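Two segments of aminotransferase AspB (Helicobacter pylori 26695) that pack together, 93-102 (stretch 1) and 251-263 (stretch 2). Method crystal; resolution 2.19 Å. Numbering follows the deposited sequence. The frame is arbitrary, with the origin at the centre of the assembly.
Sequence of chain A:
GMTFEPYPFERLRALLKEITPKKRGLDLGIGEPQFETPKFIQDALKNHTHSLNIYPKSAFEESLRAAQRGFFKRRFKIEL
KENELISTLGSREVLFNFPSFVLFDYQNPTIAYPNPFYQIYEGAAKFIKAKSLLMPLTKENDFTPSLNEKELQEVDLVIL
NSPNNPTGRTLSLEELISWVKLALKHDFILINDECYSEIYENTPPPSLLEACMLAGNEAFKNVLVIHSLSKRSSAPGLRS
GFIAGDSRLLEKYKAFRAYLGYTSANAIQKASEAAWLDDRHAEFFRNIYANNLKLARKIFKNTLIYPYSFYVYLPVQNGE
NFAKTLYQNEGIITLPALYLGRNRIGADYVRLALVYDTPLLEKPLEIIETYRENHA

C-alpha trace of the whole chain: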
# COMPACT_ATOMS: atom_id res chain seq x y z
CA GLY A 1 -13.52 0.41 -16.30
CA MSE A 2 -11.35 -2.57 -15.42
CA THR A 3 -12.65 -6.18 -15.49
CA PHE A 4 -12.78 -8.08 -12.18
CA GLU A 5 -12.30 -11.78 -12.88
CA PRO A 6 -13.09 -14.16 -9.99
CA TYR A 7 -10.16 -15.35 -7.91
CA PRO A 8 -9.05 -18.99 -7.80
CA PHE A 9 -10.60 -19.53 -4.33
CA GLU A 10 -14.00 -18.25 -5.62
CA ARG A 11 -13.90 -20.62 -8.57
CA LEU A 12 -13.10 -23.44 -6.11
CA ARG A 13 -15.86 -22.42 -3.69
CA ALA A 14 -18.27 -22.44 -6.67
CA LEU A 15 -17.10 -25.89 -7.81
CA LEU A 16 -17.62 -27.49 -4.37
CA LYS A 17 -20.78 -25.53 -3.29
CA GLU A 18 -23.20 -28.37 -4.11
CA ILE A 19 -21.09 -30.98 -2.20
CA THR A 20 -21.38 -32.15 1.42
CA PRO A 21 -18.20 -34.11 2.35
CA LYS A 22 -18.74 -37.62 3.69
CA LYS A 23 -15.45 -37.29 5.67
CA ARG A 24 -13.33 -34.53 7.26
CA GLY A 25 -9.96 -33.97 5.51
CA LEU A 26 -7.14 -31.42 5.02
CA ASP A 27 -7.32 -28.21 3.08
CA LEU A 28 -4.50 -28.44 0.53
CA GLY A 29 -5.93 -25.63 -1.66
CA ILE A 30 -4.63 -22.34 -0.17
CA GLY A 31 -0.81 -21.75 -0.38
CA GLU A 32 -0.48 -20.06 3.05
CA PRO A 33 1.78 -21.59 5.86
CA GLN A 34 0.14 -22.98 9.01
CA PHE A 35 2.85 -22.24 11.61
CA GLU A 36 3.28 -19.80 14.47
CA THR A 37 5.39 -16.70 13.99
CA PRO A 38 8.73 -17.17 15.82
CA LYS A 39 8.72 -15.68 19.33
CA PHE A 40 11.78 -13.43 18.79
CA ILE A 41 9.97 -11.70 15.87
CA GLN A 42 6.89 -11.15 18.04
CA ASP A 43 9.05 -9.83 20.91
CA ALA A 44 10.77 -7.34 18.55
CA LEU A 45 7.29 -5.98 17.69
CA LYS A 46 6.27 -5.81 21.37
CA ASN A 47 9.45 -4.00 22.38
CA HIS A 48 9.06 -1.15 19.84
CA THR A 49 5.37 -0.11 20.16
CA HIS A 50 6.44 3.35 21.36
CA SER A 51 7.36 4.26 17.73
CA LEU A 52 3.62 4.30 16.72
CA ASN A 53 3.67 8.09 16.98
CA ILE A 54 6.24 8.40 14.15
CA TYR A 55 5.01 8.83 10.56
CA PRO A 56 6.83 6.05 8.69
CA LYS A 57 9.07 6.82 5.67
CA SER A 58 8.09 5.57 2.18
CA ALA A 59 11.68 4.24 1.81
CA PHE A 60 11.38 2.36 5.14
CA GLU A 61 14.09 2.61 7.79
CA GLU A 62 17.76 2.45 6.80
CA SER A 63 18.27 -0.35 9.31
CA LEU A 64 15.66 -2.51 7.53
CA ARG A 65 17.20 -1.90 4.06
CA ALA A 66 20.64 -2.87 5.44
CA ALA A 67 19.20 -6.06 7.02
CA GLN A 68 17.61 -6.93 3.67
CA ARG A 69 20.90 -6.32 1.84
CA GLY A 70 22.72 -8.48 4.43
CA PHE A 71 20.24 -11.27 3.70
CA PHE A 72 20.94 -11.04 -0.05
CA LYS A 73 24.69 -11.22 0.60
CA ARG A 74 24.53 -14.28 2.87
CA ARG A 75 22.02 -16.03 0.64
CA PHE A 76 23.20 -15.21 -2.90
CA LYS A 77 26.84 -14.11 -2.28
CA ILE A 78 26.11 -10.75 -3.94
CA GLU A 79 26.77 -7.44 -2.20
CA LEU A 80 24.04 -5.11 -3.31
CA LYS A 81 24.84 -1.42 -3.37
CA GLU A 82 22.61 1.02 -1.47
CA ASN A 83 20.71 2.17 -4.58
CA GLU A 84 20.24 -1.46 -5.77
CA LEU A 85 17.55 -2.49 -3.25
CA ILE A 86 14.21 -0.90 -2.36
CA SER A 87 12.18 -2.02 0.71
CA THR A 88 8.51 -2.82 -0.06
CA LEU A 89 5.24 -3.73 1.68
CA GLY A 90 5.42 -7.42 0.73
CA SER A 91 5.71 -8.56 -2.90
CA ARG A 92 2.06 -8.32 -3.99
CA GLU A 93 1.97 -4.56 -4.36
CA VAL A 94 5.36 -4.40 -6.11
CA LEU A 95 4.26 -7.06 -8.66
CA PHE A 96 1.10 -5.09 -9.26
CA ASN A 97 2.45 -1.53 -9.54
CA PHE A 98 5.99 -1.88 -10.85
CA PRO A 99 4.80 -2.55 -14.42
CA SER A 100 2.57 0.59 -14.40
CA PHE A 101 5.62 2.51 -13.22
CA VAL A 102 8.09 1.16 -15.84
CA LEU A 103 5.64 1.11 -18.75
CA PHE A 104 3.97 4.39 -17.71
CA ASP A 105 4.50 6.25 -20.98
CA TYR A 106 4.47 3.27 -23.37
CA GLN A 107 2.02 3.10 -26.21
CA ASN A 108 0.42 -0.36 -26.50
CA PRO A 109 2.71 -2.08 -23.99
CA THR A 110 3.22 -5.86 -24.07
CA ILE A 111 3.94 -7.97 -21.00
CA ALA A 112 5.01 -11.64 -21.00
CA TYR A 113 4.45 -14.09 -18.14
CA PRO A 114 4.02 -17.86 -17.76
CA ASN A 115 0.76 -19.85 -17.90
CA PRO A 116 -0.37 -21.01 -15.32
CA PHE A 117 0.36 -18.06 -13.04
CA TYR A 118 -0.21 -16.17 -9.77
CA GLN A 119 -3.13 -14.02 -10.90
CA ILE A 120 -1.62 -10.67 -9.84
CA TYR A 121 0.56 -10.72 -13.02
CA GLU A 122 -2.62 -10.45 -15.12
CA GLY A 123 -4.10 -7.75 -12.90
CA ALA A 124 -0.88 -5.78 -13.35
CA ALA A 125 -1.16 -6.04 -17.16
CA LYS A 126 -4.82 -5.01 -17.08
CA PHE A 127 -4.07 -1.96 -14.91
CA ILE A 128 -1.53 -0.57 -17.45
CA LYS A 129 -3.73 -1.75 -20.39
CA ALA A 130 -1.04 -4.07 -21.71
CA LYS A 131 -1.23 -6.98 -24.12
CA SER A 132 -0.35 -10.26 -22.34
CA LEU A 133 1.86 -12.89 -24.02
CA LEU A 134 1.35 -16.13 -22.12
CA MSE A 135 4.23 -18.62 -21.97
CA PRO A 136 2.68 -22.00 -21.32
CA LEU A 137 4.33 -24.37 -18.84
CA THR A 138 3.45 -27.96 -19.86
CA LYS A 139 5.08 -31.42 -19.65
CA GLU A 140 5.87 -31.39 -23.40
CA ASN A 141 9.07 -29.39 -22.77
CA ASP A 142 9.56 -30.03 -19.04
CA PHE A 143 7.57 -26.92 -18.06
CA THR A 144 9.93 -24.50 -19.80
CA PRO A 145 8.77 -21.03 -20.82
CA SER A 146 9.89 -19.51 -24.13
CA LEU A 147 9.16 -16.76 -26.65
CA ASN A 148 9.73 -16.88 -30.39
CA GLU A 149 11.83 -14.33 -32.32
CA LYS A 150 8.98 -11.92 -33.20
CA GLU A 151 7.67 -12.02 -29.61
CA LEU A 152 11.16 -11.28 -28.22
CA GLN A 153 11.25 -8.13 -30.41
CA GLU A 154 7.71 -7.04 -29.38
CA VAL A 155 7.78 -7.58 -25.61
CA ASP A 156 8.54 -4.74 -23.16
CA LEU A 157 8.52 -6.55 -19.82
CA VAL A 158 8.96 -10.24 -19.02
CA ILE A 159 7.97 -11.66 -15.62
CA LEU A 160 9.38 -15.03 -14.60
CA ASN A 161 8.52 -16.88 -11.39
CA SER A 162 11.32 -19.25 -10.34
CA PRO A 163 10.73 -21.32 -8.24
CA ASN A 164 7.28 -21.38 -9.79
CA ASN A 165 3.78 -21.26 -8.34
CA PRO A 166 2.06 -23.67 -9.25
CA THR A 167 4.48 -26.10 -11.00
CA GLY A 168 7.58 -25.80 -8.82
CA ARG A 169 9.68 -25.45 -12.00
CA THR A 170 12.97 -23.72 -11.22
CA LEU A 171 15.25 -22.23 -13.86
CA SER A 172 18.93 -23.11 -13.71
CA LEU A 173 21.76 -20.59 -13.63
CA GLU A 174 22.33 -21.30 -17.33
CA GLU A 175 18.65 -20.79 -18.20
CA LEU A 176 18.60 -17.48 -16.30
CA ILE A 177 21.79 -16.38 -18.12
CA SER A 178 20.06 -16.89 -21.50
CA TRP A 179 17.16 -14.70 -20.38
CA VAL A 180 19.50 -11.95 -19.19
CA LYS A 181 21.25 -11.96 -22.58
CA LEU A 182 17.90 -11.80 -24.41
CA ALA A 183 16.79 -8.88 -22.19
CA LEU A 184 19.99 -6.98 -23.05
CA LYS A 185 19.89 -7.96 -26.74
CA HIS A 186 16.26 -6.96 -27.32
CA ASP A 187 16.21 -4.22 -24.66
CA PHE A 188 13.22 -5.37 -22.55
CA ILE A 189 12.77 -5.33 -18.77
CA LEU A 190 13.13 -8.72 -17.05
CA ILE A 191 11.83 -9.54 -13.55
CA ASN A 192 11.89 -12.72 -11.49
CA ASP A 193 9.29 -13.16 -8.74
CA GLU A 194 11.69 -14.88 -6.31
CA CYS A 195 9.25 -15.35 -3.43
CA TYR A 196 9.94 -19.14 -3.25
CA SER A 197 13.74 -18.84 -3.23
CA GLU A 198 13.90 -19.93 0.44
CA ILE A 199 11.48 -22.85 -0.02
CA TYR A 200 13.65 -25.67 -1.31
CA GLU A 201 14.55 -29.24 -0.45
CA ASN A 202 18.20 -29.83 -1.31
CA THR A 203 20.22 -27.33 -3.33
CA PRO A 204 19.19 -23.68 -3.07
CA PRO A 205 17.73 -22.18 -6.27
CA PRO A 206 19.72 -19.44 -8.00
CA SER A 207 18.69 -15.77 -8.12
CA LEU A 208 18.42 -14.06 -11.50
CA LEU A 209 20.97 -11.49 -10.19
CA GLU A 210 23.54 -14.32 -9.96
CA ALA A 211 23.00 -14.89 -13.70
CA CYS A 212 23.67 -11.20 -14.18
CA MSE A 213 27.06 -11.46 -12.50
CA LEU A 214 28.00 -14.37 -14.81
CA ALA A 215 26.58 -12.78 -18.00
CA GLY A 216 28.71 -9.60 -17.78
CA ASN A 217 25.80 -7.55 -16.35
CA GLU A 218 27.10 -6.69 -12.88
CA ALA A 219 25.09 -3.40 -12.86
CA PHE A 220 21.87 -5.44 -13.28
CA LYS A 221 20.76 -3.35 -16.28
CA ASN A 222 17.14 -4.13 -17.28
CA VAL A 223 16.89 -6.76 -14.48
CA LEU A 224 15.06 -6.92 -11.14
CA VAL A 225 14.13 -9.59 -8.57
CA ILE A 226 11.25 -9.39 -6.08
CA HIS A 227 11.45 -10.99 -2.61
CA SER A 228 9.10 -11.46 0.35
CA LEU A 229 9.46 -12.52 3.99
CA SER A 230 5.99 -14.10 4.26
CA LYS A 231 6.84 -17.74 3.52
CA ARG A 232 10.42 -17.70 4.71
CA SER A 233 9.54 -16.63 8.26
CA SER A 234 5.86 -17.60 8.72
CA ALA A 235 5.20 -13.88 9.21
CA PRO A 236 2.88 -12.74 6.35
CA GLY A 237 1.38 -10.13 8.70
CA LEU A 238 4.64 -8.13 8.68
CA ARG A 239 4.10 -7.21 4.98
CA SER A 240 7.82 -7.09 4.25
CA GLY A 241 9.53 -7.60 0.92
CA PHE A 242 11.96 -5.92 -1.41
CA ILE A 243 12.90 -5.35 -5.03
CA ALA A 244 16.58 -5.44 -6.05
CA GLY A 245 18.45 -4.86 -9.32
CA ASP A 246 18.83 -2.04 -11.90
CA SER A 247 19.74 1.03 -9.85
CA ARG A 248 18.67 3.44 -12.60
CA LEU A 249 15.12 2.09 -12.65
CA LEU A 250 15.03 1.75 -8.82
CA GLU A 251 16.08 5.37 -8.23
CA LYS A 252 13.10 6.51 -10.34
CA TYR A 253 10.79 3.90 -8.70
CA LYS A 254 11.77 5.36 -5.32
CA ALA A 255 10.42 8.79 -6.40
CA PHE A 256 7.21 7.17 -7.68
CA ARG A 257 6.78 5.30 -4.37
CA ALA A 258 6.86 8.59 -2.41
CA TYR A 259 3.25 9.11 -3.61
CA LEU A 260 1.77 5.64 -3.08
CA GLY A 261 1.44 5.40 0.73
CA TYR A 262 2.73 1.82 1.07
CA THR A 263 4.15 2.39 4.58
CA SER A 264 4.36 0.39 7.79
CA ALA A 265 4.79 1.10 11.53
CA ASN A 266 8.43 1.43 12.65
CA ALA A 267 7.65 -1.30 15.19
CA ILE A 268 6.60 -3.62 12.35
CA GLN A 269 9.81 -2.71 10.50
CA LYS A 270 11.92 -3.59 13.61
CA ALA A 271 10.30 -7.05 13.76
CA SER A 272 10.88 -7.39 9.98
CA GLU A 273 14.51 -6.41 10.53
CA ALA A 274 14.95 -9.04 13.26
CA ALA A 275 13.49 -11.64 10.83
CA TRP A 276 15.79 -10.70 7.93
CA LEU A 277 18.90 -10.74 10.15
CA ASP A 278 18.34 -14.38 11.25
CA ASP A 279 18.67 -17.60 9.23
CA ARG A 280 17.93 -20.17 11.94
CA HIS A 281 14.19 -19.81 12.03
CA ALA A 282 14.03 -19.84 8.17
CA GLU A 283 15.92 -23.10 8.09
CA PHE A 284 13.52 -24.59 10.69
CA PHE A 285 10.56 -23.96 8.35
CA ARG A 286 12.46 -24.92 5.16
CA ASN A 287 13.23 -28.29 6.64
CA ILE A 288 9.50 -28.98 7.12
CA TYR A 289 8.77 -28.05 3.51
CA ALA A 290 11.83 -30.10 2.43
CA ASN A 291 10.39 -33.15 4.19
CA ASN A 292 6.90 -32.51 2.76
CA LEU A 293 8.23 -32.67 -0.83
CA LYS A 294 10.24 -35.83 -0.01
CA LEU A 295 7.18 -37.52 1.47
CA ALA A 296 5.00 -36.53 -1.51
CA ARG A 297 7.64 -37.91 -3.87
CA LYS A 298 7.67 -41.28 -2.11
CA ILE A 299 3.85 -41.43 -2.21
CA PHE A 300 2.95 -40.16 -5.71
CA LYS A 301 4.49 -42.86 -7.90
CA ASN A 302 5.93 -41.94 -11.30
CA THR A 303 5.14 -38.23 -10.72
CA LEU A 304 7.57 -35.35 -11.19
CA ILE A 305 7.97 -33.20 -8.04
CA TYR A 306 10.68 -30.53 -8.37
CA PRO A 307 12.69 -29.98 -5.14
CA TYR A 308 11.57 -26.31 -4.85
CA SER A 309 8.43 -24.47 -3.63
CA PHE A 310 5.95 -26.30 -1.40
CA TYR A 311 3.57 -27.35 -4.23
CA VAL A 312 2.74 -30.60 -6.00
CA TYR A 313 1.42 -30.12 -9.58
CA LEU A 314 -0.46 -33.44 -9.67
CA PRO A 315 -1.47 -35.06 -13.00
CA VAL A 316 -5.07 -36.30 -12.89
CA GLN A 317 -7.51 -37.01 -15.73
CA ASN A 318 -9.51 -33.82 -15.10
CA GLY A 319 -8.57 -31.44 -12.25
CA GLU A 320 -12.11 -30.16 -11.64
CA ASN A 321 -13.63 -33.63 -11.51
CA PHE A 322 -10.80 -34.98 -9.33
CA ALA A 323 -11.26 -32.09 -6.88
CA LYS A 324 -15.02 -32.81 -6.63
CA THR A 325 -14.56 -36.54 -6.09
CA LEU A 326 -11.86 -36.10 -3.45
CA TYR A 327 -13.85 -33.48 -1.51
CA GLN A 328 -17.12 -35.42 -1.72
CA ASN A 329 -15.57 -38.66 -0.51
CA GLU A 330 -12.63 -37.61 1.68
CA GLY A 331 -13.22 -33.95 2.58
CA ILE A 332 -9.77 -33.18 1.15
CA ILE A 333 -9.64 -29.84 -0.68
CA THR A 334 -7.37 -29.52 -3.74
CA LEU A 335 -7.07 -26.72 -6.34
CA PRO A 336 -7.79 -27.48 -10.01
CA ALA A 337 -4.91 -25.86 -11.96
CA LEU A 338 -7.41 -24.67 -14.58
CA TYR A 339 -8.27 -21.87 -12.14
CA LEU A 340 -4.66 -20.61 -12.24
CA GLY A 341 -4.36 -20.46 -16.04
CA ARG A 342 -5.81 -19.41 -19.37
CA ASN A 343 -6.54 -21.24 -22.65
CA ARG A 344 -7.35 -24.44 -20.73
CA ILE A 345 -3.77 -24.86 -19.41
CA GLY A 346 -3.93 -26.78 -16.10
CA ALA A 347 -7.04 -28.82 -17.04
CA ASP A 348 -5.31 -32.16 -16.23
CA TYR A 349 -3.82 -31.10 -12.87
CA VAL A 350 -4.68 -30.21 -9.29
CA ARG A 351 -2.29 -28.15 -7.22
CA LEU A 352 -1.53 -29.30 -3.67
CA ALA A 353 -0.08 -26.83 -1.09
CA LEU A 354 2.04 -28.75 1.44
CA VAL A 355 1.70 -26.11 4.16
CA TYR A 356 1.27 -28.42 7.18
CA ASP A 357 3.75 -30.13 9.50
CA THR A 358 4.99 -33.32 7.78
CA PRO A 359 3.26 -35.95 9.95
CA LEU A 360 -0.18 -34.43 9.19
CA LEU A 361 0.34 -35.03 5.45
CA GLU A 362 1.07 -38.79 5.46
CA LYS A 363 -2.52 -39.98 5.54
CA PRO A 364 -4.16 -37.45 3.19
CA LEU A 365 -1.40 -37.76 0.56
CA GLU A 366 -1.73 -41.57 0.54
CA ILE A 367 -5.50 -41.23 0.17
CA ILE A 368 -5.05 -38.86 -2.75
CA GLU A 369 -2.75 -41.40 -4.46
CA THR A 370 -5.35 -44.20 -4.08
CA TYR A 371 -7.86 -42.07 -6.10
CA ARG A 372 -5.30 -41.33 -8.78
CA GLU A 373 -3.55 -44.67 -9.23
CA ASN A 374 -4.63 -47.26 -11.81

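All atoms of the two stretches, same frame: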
# COMPACT_ATOMS: atom_id res chain seq x y z
N GLU A 93 2.09 -5.92 -3.85
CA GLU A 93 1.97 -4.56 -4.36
C GLU A 93 3.03 -4.20 -5.40
O GLU A 93 2.72 -3.54 -6.37
CB GLU A 93 2.00 -3.59 -3.18
CG GLU A 93 3.27 -3.61 -2.29
CD GLU A 93 4.25 -2.49 -2.58
OE1 GLU A 93 4.21 -1.89 -3.66
OE2 GLU A 93 5.07 -2.20 -1.69
N VAL A 94 4.26 -4.68 -5.19
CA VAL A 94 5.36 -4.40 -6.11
C VAL A 94 5.05 -5.05 -7.45
O VAL A 94 5.24 -4.41 -8.49
CB VAL A 94 6.74 -4.95 -5.64
CG1 VAL A 94 7.85 -4.36 -6.51
CG2 VAL A 94 7.01 -4.67 -4.17
N LEU A 95 4.61 -6.31 -7.43
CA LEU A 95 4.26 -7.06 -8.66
C LEU A 95 3.11 -6.39 -9.40
O LEU A 95 3.02 -6.44 -10.64
CB LEU A 95 3.89 -8.53 -8.34
CG LEU A 95 5.00 -9.49 -7.87
CD1 LEU A 95 4.42 -10.79 -7.24
CD2 LEU A 95 5.92 -9.80 -9.05
N PHE A 96 2.23 -5.74 -8.65
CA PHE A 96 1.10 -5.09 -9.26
C PHE A 96 1.45 -3.72 -9.84
O PHE A 96 1.02 -3.39 -10.95
CB PHE A 96 -0.06 -4.92 -8.28
CG PHE A 96 -1.25 -4.22 -8.89
CD1 PHE A 96 -2.06 -4.89 -9.79
CD2 PHE A 96 -1.50 -2.89 -8.63
CE1 PHE A 96 -3.12 -4.26 -10.38
CE2 PHE A 96 -2.57 -2.26 -9.22
CZ PHE A 96 -3.38 -2.95 -10.10
N ASN A 97 2.19 -2.91 -9.09
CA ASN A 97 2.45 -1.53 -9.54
C ASN A 97 3.74 -1.28 -10.27
O ASN A 97 3.85 -0.27 -10.95
CB ASN A 97 2.25 -0.50 -8.39
CG ASN A 97 3.32 -0.59 -7.32
OD1 ASN A 97 4.51 -0.57 -7.62
ND2 ASN A 97 2.91 -0.67 -6.05
N PHE A 98 4.73 -2.16 -10.16
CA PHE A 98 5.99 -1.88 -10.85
C PHE A 98 5.78 -1.77 -12.37
O PHE A 98 6.31 -0.86 -13.00
CB PHE A 98 7.10 -2.90 -10.51
CG PHE A 98 8.45 -2.51 -11.04
CD1 PHE A 98 9.23 -1.56 -10.37
CD2 PHE A 98 8.96 -3.07 -12.20
CE1 PHE A 98 10.46 -1.19 -10.84
CE2 PHE A 98 10.21 -2.68 -12.70
CZ PHE A 98 10.96 -1.74 -12.01
N PRO A 99 5.01 -2.70 -12.97
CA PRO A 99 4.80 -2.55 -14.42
C PRO A 99 4.14 -1.22 -14.84
O PRO A 99 4.51 -0.68 -15.87
CB PRO A 99 3.90 -3.75 -14.76
CG PRO A 99 4.17 -4.77 -13.63
CD PRO A 99 4.35 -3.90 -12.42
N SER A 100 3.18 -0.70 -14.06
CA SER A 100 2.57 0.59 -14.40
C SER A 100 3.61 1.71 -14.26
O SER A 100 3.56 2.71 -14.97
CB SER A 100 1.30 0.91 -13.58
OG SER A 100 1.57 1.14 -12.20
N PHE A 101 4.54 1.56 -13.33
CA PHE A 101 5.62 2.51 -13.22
C PHE A 101 6.54 2.46 -14.45
O PHE A 101 6.70 3.46 -15.13
CB PHE A 101 6.42 2.30 -11.93
CG PHE A 101 7.83 2.84 -12.00
CD1 PHE A 101 8.08 4.20 -11.94
CD2 PHE A 101 8.91 1.97 -12.15
CE1 PHE A 101 9.38 4.69 -12.03
CE2 PHE A 101 10.21 2.45 -12.23
CZ PHE A 101 10.45 3.81 -12.17
N VAL A 102 7.12 1.29 -14.75
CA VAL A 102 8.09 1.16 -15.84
C VAL A 102 7.52 1.37 -17.22
O VAL A 102 8.21 1.92 -18.08
CB VAL A 102 8.88 -0.20 -15.86
CG1 VAL A 102 9.79 -0.27 -14.71
CG2 VAL A 102 7.95 -1.39 -15.91
N GLU A 251 15.96 4.01 -8.74
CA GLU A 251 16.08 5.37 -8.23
C GLU A 251 14.83 6.19 -8.66
O GLU A 251 14.34 7.05 -7.91
CB GLU A 251 17.41 6.00 -8.71
CG GLU A 251 17.86 7.26 -7.95
CD GLU A 251 18.17 7.01 -6.47
OE1 GLU A 251 18.40 5.83 -6.06
OE2 GLU A 251 18.15 8.01 -5.71
N LYS A 252 14.32 5.89 -9.85
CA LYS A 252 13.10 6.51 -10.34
C LYS A 252 11.87 5.91 -9.62
O LYS A 252 10.93 6.65 -9.28
CB LYS A 252 13.02 6.37 -11.87
CG LYS A 252 14.12 7.12 -12.62
CD LYS A 252 13.99 6.99 -14.14
N TYR A 253 11.88 4.59 -9.39
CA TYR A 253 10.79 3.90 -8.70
C TYR A 253 10.62 4.43 -7.29
O TYR A 253 9.50 4.54 -6.81
CB TYR A 253 11.01 2.38 -8.71
CG TYR A 253 9.87 1.53 -8.15
CD1 TYR A 253 8.54 1.72 -8.55
CD2 TYR A 253 10.14 0.49 -7.26
CE1 TYR A 253 7.51 0.91 -8.04
CE2 TYR A 253 9.13 -0.33 -6.77
CZ TYR A 253 7.81 -0.11 -7.16
OH TYR A 253 6.83 -0.92 -6.63
N LYS A 254 11.74 4.75 -6.65
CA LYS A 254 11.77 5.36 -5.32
C LYS A 254 10.97 6.66 -5.28
O LYS A 254 10.21 6.88 -4.33
CB LYS A 254 13.22 5.63 -4.93
CG LYS A 254 13.46 6.54 -3.72
CD LYS A 254 14.97 6.59 -3.41
CE LYS A 254 15.30 7.64 -2.36
NZ LYS A 254 16.74 7.53 -1.94
N ALA A 255 11.17 7.52 -6.28
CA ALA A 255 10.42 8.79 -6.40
C ALA A 255 8.93 8.53 -6.63
O ALA A 255 8.08 9.23 -6.08
CB ALA A 255 11.00 9.67 -7.53
N PHE A 256 8.60 7.53 -7.44
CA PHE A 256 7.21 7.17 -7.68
C PHE A 256 6.56 6.68 -6.37
O PHE A 256 5.46 7.07 -6.03
CB PHE A 256 7.14 6.13 -8.81
CG PHE A 256 5.75 5.54 -9.04
CD1 PHE A 256 4.70 6.34 -9.47
CD2 PHE A 256 5.53 4.18 -8.91
CE1 PHE A 256 3.43 5.79 -9.71
CE2 PHE A 256 4.27 3.61 -9.17
CZ PHE A 256 3.23 4.41 -9.57
N ARG A 257 7.28 5.86 -5.62
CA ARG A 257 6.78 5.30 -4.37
C ARG A 257 6.49 6.32 -3.27
O ARG A 257 5.73 6.03 -2.34
CB ARG A 257 7.74 4.22 -3.86
CG ARG A 257 7.69 2.92 -4.67
CD ARG A 257 8.60 1.83 -4.05
NE ARG A 257 8.06 1.36 -2.78
CZ ARG A 257 7.13 0.41 -2.64
NH1 ARG A 257 6.62 -0.21 -3.69
NH2 ARG A 257 6.70 0.08 -1.44
N ALA A 258 7.10 7.50 -3.37
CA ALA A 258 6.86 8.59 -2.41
C ALA A 258 5.38 8.93 -2.34
O ALA A 258 4.89 9.28 -1.29
CB ALA A 258 7.68 9.85 -2.80
N TYR A 259 4.68 8.79 -3.48
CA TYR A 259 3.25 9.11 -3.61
C TYR A 259 2.24 8.02 -3.25
O TYR A 259 1.06 8.31 -3.02
CB TYR A 259 2.97 9.46 -5.08
CG TYR A 259 3.71 10.66 -5.60
CD1 TYR A 259 3.18 11.95 -5.44
CD2 TYR A 259 4.93 10.52 -6.24
CE1 TYR A 259 3.86 13.06 -5.91
CE2 TYR A 259 5.62 11.62 -6.72
CZ TYR A 259 5.09 12.90 -6.56
OH TYR A 259 5.78 14.01 -7.04
N LEU A 260 2.68 6.77 -3.20
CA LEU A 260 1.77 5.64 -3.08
C LEU A 260 1.22 5.30 -1.70
O LEU A 260 0.16 4.68 -1.62
CB LEU A 260 2.45 4.39 -3.65
CG LEU A 260 3.00 4.48 -5.08
CD1 LEU A 260 3.76 3.20 -5.38
CD2 LEU A 260 1.88 4.71 -6.09
N GLY A 261 1.92 5.67 -0.63
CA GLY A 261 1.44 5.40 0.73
C GLY A 261 1.51 3.94 1.18
O GLY A 261 0.68 3.50 2.00
N TYR A 262 2.48 3.20 0.65
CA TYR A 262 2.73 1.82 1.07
C TYR A 262 3.72 1.81 2.25
O TYR A 262 4.87 1.37 2.10
CB TYR A 262 3.30 0.97 -0.07
CG TYR A 262 2.32 0.54 -1.14
CD1 TYR A 262 1.42 -0.50 -0.92
CD2 TYR A 262 2.33 1.14 -2.41
CE1 TYR A 262 0.55 -0.91 -1.90
CE2 TYR A 262 1.47 0.71 -3.41
CZ TYR A 262 0.57 -0.32 -3.15
OH TYR A 262 -0.30 -0.75 -4.14
N THR A 263 3.28 2.29 3.41
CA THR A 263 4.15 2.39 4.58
C THR A 263 3.67 1.50 5.73
O THR A 263 2.53 1.03 5.75
CB THR A 263 4.27 3.84 5.03
OG1 THR A 263 2.98 4.32 5.36
CG2 THR A 263 4.86 4.73 3.90

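Helix 93-102 crosses the helix of stretch 2 at 110°, with axes 10.7 Å apart at closest approach, and side chains fill the gap. Tyr253 is the central knob: its t rotamer (chi1 -174°) extends the ring among Val94, Asn97, Phe98 and Phe101, so that its OH reaches Asn97 OD1 and donates a 2.5 Å hydrogen bond. Asn97 adopts p (chi1 70°), and its amide works in two directions: OD1 accepts from Tyr253, while ND2 donates to Glu93 OE1 (3.0 Å) one helical turn back. Glu93 is also p, with chi2 between wells at 101°; this bent course brings its carboxylate to Arg257 and lays CG over the face of the Tyr262 ring, 4.2 Å from the centroid. CA-to-CB of Arg257 points sideways, but chi3 of 69° turns the chain so that its guanidinium approaches Glu93 nearly in plane. The salt bridge is two-pronged, Arg257 NH2 to Glu93 OE2 at 2.8 Å and Arg257 NH1 to Glu93 OE1 at 2.9 Å; Arg257 NH1 also donates to Tyr253 OH (3.0 Å), joining the polar groups into one network. Toward the Phe101 end of the contact, Phe98 (t) directs its edge at the Tyr253 face. Phe101 (chi1 157°) receives Tyr253 CA over one face, 3.8 Å from the ring centroid, and packs its CB 3.7 Å from Phe256 CD2; those two rings are near parallel but slid apart.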